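Local structure of molybdate-binding protein MolA (Haemophilus influenzae, 3PSH) at residues H26-I31 and V110-R115; T91-S96 and W278-P283. The protein binds molybdate and tungstate, but not sulfate or phosphate, in the periplasm and serves the ABC transporter MolBCA in low-affinity molybdate import. One frame throughout, in Å; residues are numbered along the deposited sequence.

In the fold
Both contacts are buried, their centres about 6 Å apart, and one segment of each reaches the same molybdate. Contact 1 lies within one lobe, where helix 26-34 packs on the end of strand 109-112, an outermost strand of the parallel sheet 41-44, 21-24, 87-91, 109-112; its touching surfaces are mostly aliphatic, with one threonine hydroxyl, and no hydrogen bond crosses. In contact 2 the loop after strand 87-91, the neighbour of 109-112 in that sheet, meets the loop that follows strand 268-270 of the second parallel sheet, and here a tyrosine hydroxyl and a water do the joining. Contact 1 offers the anion side-chain N-H groups, contact 2 backbone N-H groups. Q27 and Y280 touch where the two meet.

Contact 1: H26-I31 and V110-R115; sequences HQTLNI and VAISLR. With MOO (molybdate ion), chain B.
I31 and L114 meet tip to tip, CD1 of I31 lying 3.8 Å from CD2 of L114, while the leucine's other methyl, CD1, rests 3.9 Å from CB of Q27. One leucine thus spans a full turn of helix 26-34. Beside it, T28 crosses I112 at about a right angle and sets OG1 3.4 Å from CB of I112; with CG2 anti to the backbone N, the threonine turns its oxygen to the isoleucine. F89 of the adjoining strand packs on both. No hydrogen bond links the two segments.

At the helix start, H26 and Q27 bind the molybdate. NE2 of H26 gives O4 a nearly straight bond of 2.8 Å (162°), at the ring edge and in its plane. Q27, bent at chi2 (100°), brings NE2 to O3 at 2.8 Å in a clearly bent bond (139°) and lays OE1 over one face of the H26 ring, toward its rim. Y196, R243, G279 and Y280 complete the anion's hydrogen bonding. In this family 8 solute-binding protein the helix after strand 21-24 packs on the parallel sheet and presents its N-terminus to the ligand. L114 probably helps position Q27, and the helix end, though off-axis, may favour the anion.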
loop_
_atom_site.group_PDB
_atom_site.type_symbol
_atom_site.label_atom_id
_atom_site.label_comp_id
_atom_site.label_asym_id
_atom_site.label_seq_id
_atom_site.Cartn_x
_atom_site.Cartn_y
_atom_site.Cartn_z
ATOM N N HIS A 26 1.060 0.192 -8.725
ATOM C CA HIS A 26 0.788 1.429 -8.037
ATOM C C HIS A 26 1.620 1.658 -6.770
ATOM O O HIS A 26 2.003 2.761 -6.463
ATOM C CB HIS A 26 -0.719 1.569 -7.686
ATOM C CG HIS A 26 -1.303 0.367 -6.987
ATOM N ND1 HIS A 26 -1.373 -0.878 -7.573
ATOM C CD2 HIS A 26 -1.920 0.237 -5.779
ATOM C CE1 HIS A 26 -1.980 -1.737 -6.762
ATOM N NE2 HIS A 26 -2.242 -1.095 -5.635
ATOM N N GLN A 27 1.969 0.556 -6.107
ATOM C CA GLN A 27 2.753 0.695 -4.860
ATOM C C GLN A 27 4.133 1.230 -5.186
ATOM O O GLN A 27 4.638 2.192 -4.569
ATOM C CB GLN A 27 2.899 -0.595 -4.078
ATOM C CG GLN A 27 1.437 -0.959 -3.619
ATOM C CD GLN A 27 0.796 -1.992 -4.466
ATOM O OE1 GLN A 27 1.091 -2.173 -5.649
ATOM N NE2 GLN A 27 -0.171 -2.710 -3.828
ATOM N N THR A 28 4.761 0.583 -6.172
ATOM C CA THR A 28 6.085 1.105 -6.563
ATOM C C THR A 28 5.933 2.553 -7.146
ATOM O O THR A 28 6.791 3.388 -6.888
ATOM C CB THR A 28 6.661 0.243 -7.658
ATOM O OG1 THR A 28 7.060 -1.028 -7.124
ATOM C CG2 THR A 28 7.851 0.933 -8.321
ATOM N N LEU A 29 4.866 2.863 -7.911
ATOM C CA LEU A 29 4.664 4.191 -8.453
ATOM C C LEU A 29 4.658 5.214 -7.309
ATOM O O LEU A 29 5.293 6.227 -7.426
ATOM C CB LEU A 29 3.364 4.230 -9.332
ATOM C CG LEU A 29 3.066 5.563 -10.044
ATOM C CD1 LEU A 29 4.384 6.098 -10.774
ATOM C CD2 LEU A 29 1.969 5.243 -11.043
ATOM N N ASN A 30 3.908 4.942 -6.225
ATOM C CA ASN A 30 3.749 5.913 -5.134
ATOM C C ASN A 30 5.149 6.070 -4.481
ATOM O O ASN A 30 5.515 7.156 -4.141
ATOM C CB ASN A 30 2.691 5.335 -4.159
ATOM C CG ASN A 30 2.498 6.218 -2.940
ATOM O OD1 ASN A 30 2.578 7.473 -3.040
ATOM N ND2 ASN A 30 2.196 5.576 -1.814
ATOM N N ILE A 31 5.860 4.973 -4.298
ATOM C CA ILE A 31 7.279 5.099 -3.796
ATOM C C ILE A 31 8.119 6.004 -4.692
ATOM O O ILE A 31 8.831 6.893 -4.187
ATOM C CB ILE A 31 7.902 3.703 -3.465
ATOM C CG1 ILE A 31 7.142 3.006 -2.294
ATOM C CG2 ILE A 31 9.503 3.849 -3.285
ATOM C CD1 ILE A 31 7.399 1.558 -2.178
ATOM N N VAL A 110 11.820 -5.873 -12.969
ATOM C CA VAL A 110 12.147 -5.848 -11.563
ATOM C C VAL A 110 10.813 -5.966 -10.818
ATOM O O VAL A 110 9.924 -5.116 -10.983
ATOM C CB VAL A 110 12.748 -4.509 -11.145
ATOM C CG1 VAL A 110 13.017 -4.432 -9.562
ATOM C CG2 VAL A 110 14.076 -4.330 -11.848
ATOM N N ALA A 111 10.678 -7.119 -10.146
ATOM C CA ALA A 111 9.398 -7.501 -9.402
ATOM C C ALA A 111 9.463 -6.947 -7.985
ATOM O O ALA A 111 10.573 -7.037 -7.285
ATOM C CB ALA A 111 9.265 -9.036 -9.400
ATOM N N ILE A 112 8.391 -6.278 -7.583
ATOM C CA ILE A 112 8.385 -5.667 -6.257
ATOM C C ILE A 112 7.204 -6.259 -5.456
ATOM O O ILE A 112 6.083 -6.293 -5.908
ATOM C CB ILE A 112 8.201 -4.159 -6.376
ATOM C CG1 ILE A 112 9.439 -3.486 -7.026
ATOM C CG2 ILE A 112 7.924 -3.502 -4.916
ATOM C CD1 ILE A 112 10.811 -3.510 -6.250
ATOM N N SER A 113 7.540 -6.709 -4.238
ATOM C CA SER A 113 6.500 -7.254 -3.379
ATOM C C SER A 113 6.370 -6.398 -2.118
ATOM O O SER A 113 5.361 -6.580 -1.428
ATOM C CB SER A 113 6.885 -8.634 -2.845
ATOM O OG SER A 113 8.065 -8.547 -2.093
ATOM N N LEU A 114 7.404 -5.586 -1.745
ATOM C CA LEU A 114 7.403 -4.914 -0.422
ATOM C C LEU A 114 7.231 -5.930 0.748
ATOM O O LEU A 114 6.746 -5.579 1.884
ATOM C CB LEU A 114 6.326 -3.810 -0.354
ATOM C CG LEU A 114 6.486 -2.806 -1.509
ATOM C CD1 LEU A 114 5.381 -1.709 -1.302
ATOM C CD2 LEU A 114 7.857 -2.178 -1.566
ATOM N N ARG A 115 7.649 -7.151 0.523
ATOM C CA ARG A 115 7.637 -8.197 1.540
ATOM C C ARG A 115 8.870 -9.121 1.416
ATOM O O ARG A 115 9.341 -9.499 0.307
ATOM C CB ARG A 115 6.285 -8.959 1.484
ATOM C CG ARG A 115 6.114 -10.178 0.650
ATOM C CD ARG A 115 4.870 -10.954 1.099
ATOM N NE ARG A 115 4.581 -11.965 0.108
ATOM C CZ ARG A 115 3.687 -11.835 -0.832
ATOM N NH1 ARG A 115 2.946 -10.723 -0.998
ATOM N NH2 ARG A 115 3.559 -12.799 -1.666
HETATM MO MO MOO B . -3.312 -3.162 -2.374
HETATM O O1 MOO B . -4.570 -3.216 -1.243
HETATM O O2 MOO B . -3.128 -4.671 -3.184
HETATM O O3 MOO B . -1.846 -2.822 -1.581
HETATM O O4 MOO B . -3.608 -1.807 -3.354
#

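Contact 2: T91-S96 and W278-P283; sequences TNYAPS and WGYPMP. With MOO (molybdate ion), chain B.
Y280 reaches from the molybdate to the 91-96 loop, and its hydroxyl carries the contact. OH donates to OD1 of N92 at 2.7 Å, meeting a lone pair in the carbonyl plane; the oxygen lies in turn in the plane of the tyrosine ring, at its edge, with amide and ring planes 61° apart. N92 folds its CG between backbone N and carbonyl carbon (chi1 58°), and the two side chains come from opposite directions. A water closes the link, donating to OH of Y280 at 2.7 Å and accepting from ND2 of N92, which also bonds to O of K122. The tyrosine oxygen is therefore both donor and acceptor.

Y93 brings its ring edge to the same hydroxyl, CD2 being 3.3 Å from OH of Y280, while CG2 of T91 sits over the centre of one Y93 face. OG1 of T91 bonds to OE1 of Q25.

At the other end of Y280 the backbone holds the anion. N of G279 gives O1 an almost straight bond of 2.8 Å (176°), and N of Y280 reaches O3 at 3.0 Å, less directly. O4 lies over one W278 face, toward the rim, CB of W278 is 3.3 Å from O3, and the ring makes a cation-pi contact with R243.

Loops from the two parallel-sheet lobes thus meet beside the molybdate site. A type I turn from T91 to A94 precedes helix 96-103, and M282 sits at the N-cap position of helix 283-297. Q27 of helix 26-34 touches Y280; Q27, N30 and I31 touch M282; helix 132-151 packs on P281 and P283.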
loop_
_atom_site.group_PDB
_atom_site.type_symbol
_atom_site.label_atom_id
_atom_site.label_comp_id
_atom_site.label_asym_id
_atom_site.label_seq_id
_atom_site.Cartn_x
_atom_site.Cartn_y
_atom_site.Cartn_z
ATOM N N THR A 91 4.470 -6.060 -10.382
ATOM C CA THR A 91 4.114 -6.597 -9.036
ATOM C C THR A 91 4.610 -8.062 -8.911
ATOM O O THR A 91 4.672 -8.836 -9.879
ATOM C CB THR A 91 2.615 -6.450 -8.845
ATOM O OG1 THR A 91 2.269 -6.555 -7.445
ATOM C CG2 THR A 91 1.807 -7.380 -9.729
ATOM N N ASN A 92 4.819 -8.473 -7.646
ATOM C CA ASN A 92 5.345 -9.760 -7.373
ATOM C C ASN A 92 4.507 -10.914 -7.887
ATOM O O ASN A 92 5.037 -11.929 -8.221
ATOM C CB ASN A 92 5.622 -9.937 -5.882
ATOM C CG ASN A 92 4.365 -9.716 -5.055
ATOM O OD1 ASN A 92 3.766 -8.595 -5.063
ATOM N ND2 ASN A 92 3.883 -10.785 -4.485
ATOM N N TYR A 93 3.184 -10.765 -7.965
ATOM C CA TYR A 93 2.367 -11.863 -8.425
ATOM C C TYR A 93 2.082 -11.756 -9.927
ATOM O O TYR A 93 1.175 -12.465 -10.460
ATOM C CB TYR A 93 1.058 -11.872 -7.567
ATOM C CG TYR A 93 0.163 -10.647 -7.724
ATOM C CD1 TYR A 93 -0.744 -10.555 -8.812
ATOM C CD2 TYR A 93 0.156 -9.634 -6.777
ATOM C CE1 TYR A 93 -1.564 -9.410 -8.989
ATOM C CE2 TYR A 93 -0.658 -8.485 -6.960
ATOM C CZ TYR A 93 -1.538 -8.400 -8.030
ATOM O OH TYR A 93 -2.372 -7.340 -8.181
ATOM N N ALA A 94 2.816 -10.865 -10.647
ATOM C CA ALA A 94 2.593 -10.741 -12.165
ATOM C C ALA A 94 2.701 -12.130 -12.768
ATOM O O ALA A 94 3.622 -12.855 -12.446
ATOM C CB ALA A 94 3.594 -9.800 -12.806
ATOM N N PRO A 95 1.734 -12.477 -13.640
ATOM C CA PRO A 95 1.829 -13.867 -14.150
ATOM C C PRO A 95 3.195 -14.124 -14.854
ATOM O O PRO A 95 3.782 -13.200 -15.493
ATOM C CB PRO A 95 0.757 -13.924 -15.206
ATOM C CG PRO A 95 -0.337 -12.835 -14.730
ATOM C CD PRO A 95 0.466 -11.807 -13.989
ATOM N N SER A 96 3.672 -15.367 -14.754
ATOM C CA SER A 96 4.931 -15.761 -15.405
ATOM C C SER A 96 4.815 -15.453 -16.900
ATOM O O SER A 96 5.841 -15.023 -17.484
ATOM C CB SER A 96 5.195 -17.260 -15.210
ATOM O OG SER A 96 5.362 -17.490 -13.840
ATOM N N TRP A 278 -3.754 -0.914 3.182
ATOM C CA TRP A 278 -3.810 -1.625 1.913
ATOM C C TRP A 278 -3.205 -3.021 2.161
ATOM O O TRP A 278 -2.657 -3.340 3.206
ATOM C CB TRP A 278 -2.868 -0.892 0.946
ATOM C CG TRP A 278 -3.444 0.308 0.360
ATOM C CD1 TRP A 278 -4.711 0.917 0.684
ATOM C CD2 TRP A 278 -2.871 1.095 -0.680
ATOM N NE1 TRP A 278 -4.893 2.024 -0.121
ATOM C CE2 TRP A 278 -3.805 2.118 -0.994
ATOM C CE3 TRP A 278 -1.685 0.980 -1.460
ATOM C CZ2 TRP A 278 -3.544 3.071 -2.027
ATOM C CZ3 TRP A 278 -1.483 1.891 -2.519
ATOM C CH2 TRP A 278 -2.359 2.956 -2.736
ATOM N N GLY A 279 -3.327 -3.896 1.175
ATOM C CA GLY A 279 -2.716 -5.219 1.370
ATOM C C GLY A 279 -1.191 -5.170 1.376
ATOM O O GLY A 279 -0.561 -6.049 1.931
ATOM N N TYR A 280 -0.630 -4.109 0.817
ATOM C CA TYR A 280 0.834 -3.806 0.832
ATOM C C TYR A 280 1.142 -2.582 1.755
ATOM O O TYR A 280 0.435 -1.539 1.630
ATOM C CB TYR A 280 1.341 -3.431 -0.626
ATOM C CG TYR A 280 1.376 -4.608 -1.583
ATOM C CD1 TYR A 280 2.599 -5.105 -2.106
ATOM C CD2 TYR A 280 0.181 -5.167 -2.021
ATOM C CE1 TYR A 280 2.618 -6.206 -3.020
ATOM C CE2 TYR A 280 0.183 -6.272 -2.887
ATOM C CZ TYR A 280 1.406 -6.736 -3.409
ATOM O OH TYR A 280 1.324 -7.844 -4.279
ATOM N N PRO A 281 2.307 -2.569 2.458
ATOM C CA PRO A 281 2.661 -1.450 3.299
ATOM C C PRO A 281 3.193 -0.289 2.402
ATOM O O PRO A 281 3.941 -0.549 1.433
ATOM C CB PRO A 281 3.788 -2.011 4.118
ATOM C CG PRO A 281 4.583 -3.029 3.155
ATOM C CD PRO A 281 3.348 -3.668 2.506
ATOM N N MET A 282 2.921 0.950 2.817
ATOM C CA MET A 282 3.422 2.122 2.127
ATOM C C MET A 282 3.969 3.010 3.201
ATOM O O MET A 282 3.440 3.001 4.331
ATOM C CB MET A 282 2.287 2.876 1.370
ATOM C CG MET A 282 1.451 2.109 0.353
ATOM S SD MET A 282 2.125 2.172 -1.391
ATOM C CE MET A 282 3.838 1.709 -1.163
ATOM N N PRO A 283 5.074 3.714 2.898
ATOM C CA PRO A 283 5.782 4.387 3.965
ATOM C C PRO A 283 4.903 5.377 4.684
ATOM O O PRO A 283 5.061 5.513 5.913
ATOM C CB PRO A 283 6.935 5.133 3.249
ATOM C CG PRO A 283 6.548 5.097 1.676
ATOM C CD PRO A 283 5.699 3.856 1.540
HETATM MO MO MOO B . -3.312 -3.162 -2.374
HETATM O O1 MOO B . -4.570 -3.216 -1.243
HETATM O O2 MOO B . -3.128 -4.671 -3.184
HETATM O O3 MOO B . -1.846 -2.822 -1.581
HETATM O O4 MOO B . -3.608 -1.807 -3.354
HETATM O O HOH W 1 1.361 -10.290 -3.055
#